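Local coordinates for protein Cyclo(L-tyrosyl-L-tyrosyl) synthase (Mycobacterium tuberculosis, PDB 2X9Q) that probably joins two tyrosines delivered by tyrosyl-tRNA into cyclo(L-Tyr-L-Tyr), an intermediate of mycocyclosin biosynthesis, without using ATP, at residues Phe110-Val120 and Arg164-Gln174. Sequence-based numbering, arbitrary orientation.
Sequences FDRVDFVYTDV and RLCVRPMSEFQ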
loop_
_atom_site.group_PDB
_atom_site.type_symbol
_atom_site.label_atom_id
_atom_site.label_comp_id
_atom_site.label_asym_id
_atom_site.label_seq_id
_atom_site.Cartn_x
_atom_site.Cartn_y
_atom_site.Cartn_z
ATOM N N PHE A 110 -3.469 15.011 -8.172
ATOM C CA PHE A 110 -4.663 14.138 -8.264
ATOM C C PHE A 110 -5.926 14.872 -7.836
ATOM O O PHE A 110 -5.853 15.664 -6.891
ATOM C CB PHE A 110 -4.464 12.890 -7.350
ATOM C CG PHE A 110 -3.230 12.115 -7.678
ATOM C CD1 PHE A 110 -3.283 11.123 -8.624
ATOM C CD2 PHE A 110 -2.012 12.448 -7.120
ATOM C CE1 PHE A 110 -2.120 10.398 -8.983
ATOM C CE2 PHE A 110 -0.827 11.786 -7.498
ATOM C CZ PHE A 110 -0.867 10.757 -8.390
ATOM N N ASP A 111 -7.090 14.529 -8.388
ATOM C CA ASP A 111 -8.308 15.158 -7.903
ATOM C C ASP A 111 -8.603 14.841 -6.444
ATOM O O ASP A 111 -9.191 15.652 -5.703
ATOM C CB ASP A 111 -9.530 14.835 -8.732
ATOM C CG ASP A 111 -9.398 15.364 -10.193
ATOM O OD1 ASP A 111 -8.554 16.252 -10.465
ATOM O OD2 ASP A 111 -10.068 14.778 -11.051
ATOM N N ARG A 112 -8.229 13.632 -6.021
ATOM C CA ARG A 112 -8.567 13.208 -4.676
ATOM C C ARG A 112 -7.396 12.342 -4.148
ATOM O O ARG A 112 -6.735 11.660 -4.952
ATOM C CB ARG A 112 -9.866 12.431 -4.824
ATOM C CG ARG A 112 -10.642 12.270 -3.584
ATOM C CD ARG A 112 -11.707 11.094 -3.662
ATOM N NE ARG A 112 -11.691 10.389 -2.367
ATOM C CZ ARG A 112 -12.466 9.370 -2.007
ATOM N NH1 ARG A 112 -13.384 8.862 -2.845
ATOM N NH2 ARG A 112 -12.330 8.878 -0.765
ATOM N N VAL A 113 -7.100 12.397 -2.840
ATOM C CA VAL A 113 -5.941 11.688 -2.266
ATOM C C VAL A 113 -6.378 11.047 -0.971
ATOM O O VAL A 113 -6.992 11.741 -0.103
ATOM C CB VAL A 113 -4.761 12.602 -1.963
ATOM C CG1 VAL A 113 -3.608 11.806 -1.223
ATOM C CG2 VAL A 113 -4.239 13.282 -3.216
ATOM N N ASP A 114 -6.104 9.757 -0.795
ATOM C CA ASP A 114 -6.463 9.065 0.502
ATOM C C ASP A 114 -5.169 8.516 1.125
ATOM O O ASP A 114 -4.440 7.731 0.452
ATOM C CB ASP A 114 -7.436 7.924 0.302
ATOM C CG ASP A 114 -8.866 8.393 0.127
ATOM O OD1 ASP A 114 -9.550 8.582 1.150
ATOM O OD2 ASP A 114 -9.287 8.659 -0.990
ATOM N N PHE A 115 -4.822 8.988 2.329
ATOM C CA PHE A 115 -3.738 8.416 3.075
ATOM C C PHE A 115 -4.433 7.231 3.719
ATOM O O PHE A 115 -5.554 7.402 4.214
ATOM C CB PHE A 115 -3.332 9.331 4.256
ATOM C CG PHE A 115 -2.417 10.420 3.913
ATOM C CD1 PHE A 115 -1.098 10.142 3.645
ATOM C CD2 PHE A 115 -2.880 11.755 3.858
ATOM C CE1 PHE A 115 -0.175 11.160 3.383
ATOM C CE2 PHE A 115 -1.978 12.789 3.555
ATOM C CZ PHE A 115 -0.625 12.489 3.338
ATOM N N VAL A 116 -3.814 6.048 3.706
ATOM C CA VAL A 116 -4.402 4.879 4.383
ATOM C C VAL A 116 -3.278 4.279 5.273
ATOM O O VAL A 116 -2.248 3.912 4.794
ATOM C CB VAL A 116 -4.875 3.839 3.329
ATOM C CG1 VAL A 116 -5.365 2.596 4.021
ATOM C CG2 VAL A 116 -6.038 4.460 2.407
ATOM N N TYR A 117 -3.471 4.252 6.589
ATOM C CA TYR A 117 -2.440 3.701 7.452
ATOM C C TYR A 117 -2.796 2.292 7.867
ATOM O O TYR A 117 -3.971 1.937 8.111
ATOM C CB TYR A 117 -2.113 4.611 8.672
ATOM C CG TYR A 117 -3.293 4.826 9.592
ATOM C CD1 TYR A 117 -4.198 5.832 9.320
ATOM C CD2 TYR A 117 -3.540 3.976 10.718
ATOM C CE1 TYR A 117 -5.297 6.053 10.127
ATOM C CE2 TYR A 117 -4.686 4.196 11.552
ATOM C CZ TYR A 117 -5.496 5.258 11.275
ATOM O OH TYR A 117 -6.671 5.486 11.972
ATOM N N THR A 118 -1.776 1.466 7.917
ATOM C CA THR A 118 -2.021 0.054 8.193
ATOM C C THR A 118 -2.226 -0.136 9.726
ATOM O O THR A 118 -1.381 0.241 10.487
ATOM C CB THR A 118 -0.939 -0.835 7.576
ATOM O OG1 THR A 118 -1.033 -0.700 6.154
ATOM C CG2 THR A 118 -1.239 -2.383 7.890
ATOM N N ASP A 119 -3.366 -0.651 10.161
ATOM C CA ASP A 119 -3.574 -0.831 11.598
ATOM C C ASP A 119 -3.986 -2.290 11.907
ATOM O O ASP A 119 -4.749 -2.566 12.874
ATOM C CB ASP A 119 -4.643 0.160 12.088
ATOM C CG ASP A 119 -5.982 -0.131 11.474
ATOM O OD1 ASP A 119 -6.024 -0.588 10.278
ATOM O OD2 ASP A 119 -7.012 0.089 12.138
ATOM N N VAL A 120 -3.612 -3.212 11.028
ATOM C CA VAL A 120 -4.020 -4.613 11.189
ATOM C C VAL A 120 -2.742 -5.446 11.041
ATOM O O VAL A 120 -1.824 -5.051 10.293
ATOM C CB VAL A 120 -5.042 -5.047 10.087
ATOM C CG1 VAL A 120 -6.488 -4.533 10.482
ATOM C CG2 VAL A 120 -4.560 -4.574 8.675
ATOM N N ARG A 164 -10.810 17.157 -0.519
ATOM C CA ARG A 164 -10.086 16.334 -1.475
ATOM C C ARG A 164 -9.147 15.249 -0.870
ATOM O O ARG A 164 -8.828 14.260 -1.540
ATOM C CB ARG A 164 -9.310 17.247 -2.419
ATOM C CG ARG A 164 -10.308 18.163 -3.279
ATOM C CD ARG A 164 -9.551 19.119 -4.034
ATOM N NE ARG A 164 -8.572 18.452 -4.853
ATOM C CZ ARG A 164 -7.331 18.885 -5.019
ATOM N NH1 ARG A 164 -6.987 20.007 -4.448
ATOM N NH2 ARG A 164 -6.451 18.226 -5.758
ATOM N N LEU A 165 -8.694 15.493 0.363
ATOM C CA LEU A 165 -7.694 14.720 1.067
ATOM C C LEU A 165 -8.284 14.161 2.349
ATOM O O LEU A 165 -8.950 14.924 3.109
ATOM C CB LEU A 165 -6.541 15.647 1.344
ATOM C CG LEU A 165 -5.506 15.073 2.246
ATOM C CD1 LEU A 165 -4.741 13.964 1.439
ATOM C CD2 LEU A 165 -4.635 16.235 2.513
ATOM N N CYS A 166 -8.159 12.823 2.535
ATOM C CA CYS A 166 -8.796 12.084 3.630
ATOM C C CYS A 166 -7.757 11.107 4.221
ATOM O O CYS A 166 -6.770 10.767 3.545
ATOM C CB CYS A 166 -9.960 11.275 3.075
ATOM S SG CYS A 166 -11.424 12.322 2.561
ATOM N N VAL A 167 -7.935 10.684 5.476
ATOM C CA VAL A 167 -7.077 9.663 6.085
ATOM C C VAL A 167 -8.019 8.616 6.600
ATOM O O VAL A 167 -9.105 8.934 7.074
ATOM C CB VAL A 167 -6.197 10.159 7.254
ATOM C CG1 VAL A 167 -6.941 11.130 8.234
ATOM C CG2 VAL A 167 -5.544 8.908 8.044
ATOM N N ARG A 168 -7.649 7.345 6.493
ATOM C CA ARG A 168 -8.434 6.376 7.250
ATOM C C ARG A 168 -7.613 5.129 7.510
ATOM O O ARG A 168 -6.654 4.904 6.817
ATOM C CB ARG A 168 -9.705 6.001 6.539
ATOM C CG ARG A 168 -9.502 5.069 5.398
ATOM C CD ARG A 168 -10.819 5.019 4.529
ATOM N NE ARG A 168 -10.826 6.133 3.579
ATOM C CZ ARG A 168 -11.897 6.542 2.874
ATOM N NH1 ARG A 168 -13.069 5.948 2.988
ATOM N NH2 ARG A 168 -11.791 7.561 2.051
ATOM N N PRO A 169 -8.021 4.341 8.514
ATOM C CA PRO A 169 -7.263 3.121 8.767
ATOM C C PRO A 169 -7.611 2.019 7.772
ATOM O O PRO A 169 -8.763 1.915 7.312
ATOM C CB PRO A 169 -7.721 2.712 10.184
ATOM C CG PRO A 169 -9.162 3.246 10.300
ATOM C CD PRO A 169 -9.245 4.459 9.358
HETATM N N MSE A 170 -6.649 1.125 7.507
HETATM C CA MSE A 170 -6.895 0.009 6.651
HETATM C C MSE A 170 -8.096 -0.853 7.142
HETATM O O MSE A 170 -8.904 -1.394 6.301
HETATM C CB MSE A 170 -5.562 -0.871 6.534
HETATM C CG MSE A 170 -5.743 -2.115 5.505
HETATM SE SE MSE A 170 -5.999 -1.339 3.675
HETATM C CE MSE A 170 -4.175 -0.719 3.422
ATOM N N SER A 171 -8.263 -1.004 8.459
ATOM C CA SER A 171 -9.382 -1.813 9.041
ATOM C C SER A 171 -10.740 -1.252 8.684
ATOM O O SER A 171 -11.688 -1.958 8.698
ATOM C CB SER A 171 -9.354 -1.850 10.627
ATOM O OG SER A 171 -9.324 -0.506 11.104
ATOM N N GLU A 172 -10.843 0.021 8.408
ATOM C CA GLU A 172 -12.146 0.570 8.032
ATOM C C GLU A 172 -12.704 -0.072 6.726
ATOM O O GLU A 172 -13.930 -0.150 6.542
ATOM C CB GLU A 172 -11.958 2.064 7.777
ATOM C CG GLU A 172 -13.235 2.813 7.571
ATOM C CD GLU A 172 -13.060 4.318 7.870
ATOM O OE1 GLU A 172 -12.689 4.741 9.034
ATOM O OE2 GLU A 172 -13.304 5.059 6.914
ATOM N N PHE A 173 -11.810 -0.521 5.842
ATOM C CA PHE A 173 -12.236 -1.211 4.596
ATOM C C PHE A 173 -12.822 -2.593 4.831
ATOM O O PHE A 173 -13.485 -3.144 3.953
ATOM C CB PHE A 173 -11.097 -1.234 3.563
ATOM C CG PHE A 173 -10.690 0.154 3.107
ATOM C CD1 PHE A 173 -11.585 0.944 2.430
ATOM C CD2 PHE A 173 -9.451 0.663 3.389
ATOM C CE1 PHE A 173 -11.212 2.244 1.996
ATOM C CE2 PHE A 173 -9.065 1.967 2.985
ATOM C CZ PHE A 173 -9.907 2.734 2.275
ATOM N N GLN A 174 -12.691 -3.144 6.040
ATOM C CA GLN A 174 -13.295 -4.458 6.293
ATOM C C GLN A 174 -14.814 -4.424 6.217
ATOM O O GLN A 174 -15.475 -5.431 5.987
ATOM C CB GLN A 174 -12.751 -5.051 7.616
ATOM C CG GLN A 174 -11.182 -5.273 7.456
ATOM C CD GLN A 174 -10.403 -5.642 8.754
ATOM O OE1 GLN A 174 -10.891 -5.455 9.875
ATOM N NE2 GLN A 174 -9.194 -6.170 8.585
HETATM O O HOH W 1 -8.739 7.730 3.652
#
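Asp114 OD1 takes two donors: Arg168 NH2 at 2.6 Å, in a salt bridge entering 41° out of the carboxylate plane, and a water at 2.8 Å that accepts from Arg168 NE. A bend at chi3 (84°) helps turn the guanidinium back to Asp114. Asp114 OD2 pairs with Arg112 NH2 at 3.1 Å and also bonds His82, so the carboxylate probably offsets the charge of both arginines.

Arg112 and Asp114 lie in strand 112-117, Arg168 in strand 165-169, parallel neighbours at one edge of the central sheet in this Rossmann-like, class I synthetase-related fold. Backbone bonds run from Val113 N-Arg164 O to Met170 N-Tyr117 O. Arg164 NE and NH2 donate to Asp111 O (3.0 Å) and Phe110 O (2.9 Å). On the sheet face opposite Asp114, Pro169 CA sits 3.8 Å from the centroid of the Tyr117 ring, a CH-pi contact 15° off the normal, while Val167 CG2 meets the ring edge.

Asp119 uses syn lone pairs on both oxygens, OD1 for Ser171 N (2.9 Å) and OD2 for Ser171 OG (2.6 Å). This fixes the carboxylate's rotation and ties Ser171 to the residue following Thr118, whose OG1 hydrogen-bonds Glu233, which may have a critical role in catalysis. Three holds thus secure the edge strand: Arg164 at its start, charge joining mid-112-117 to its C-terminal part, and a carboxylate just beyond its C-terminal end.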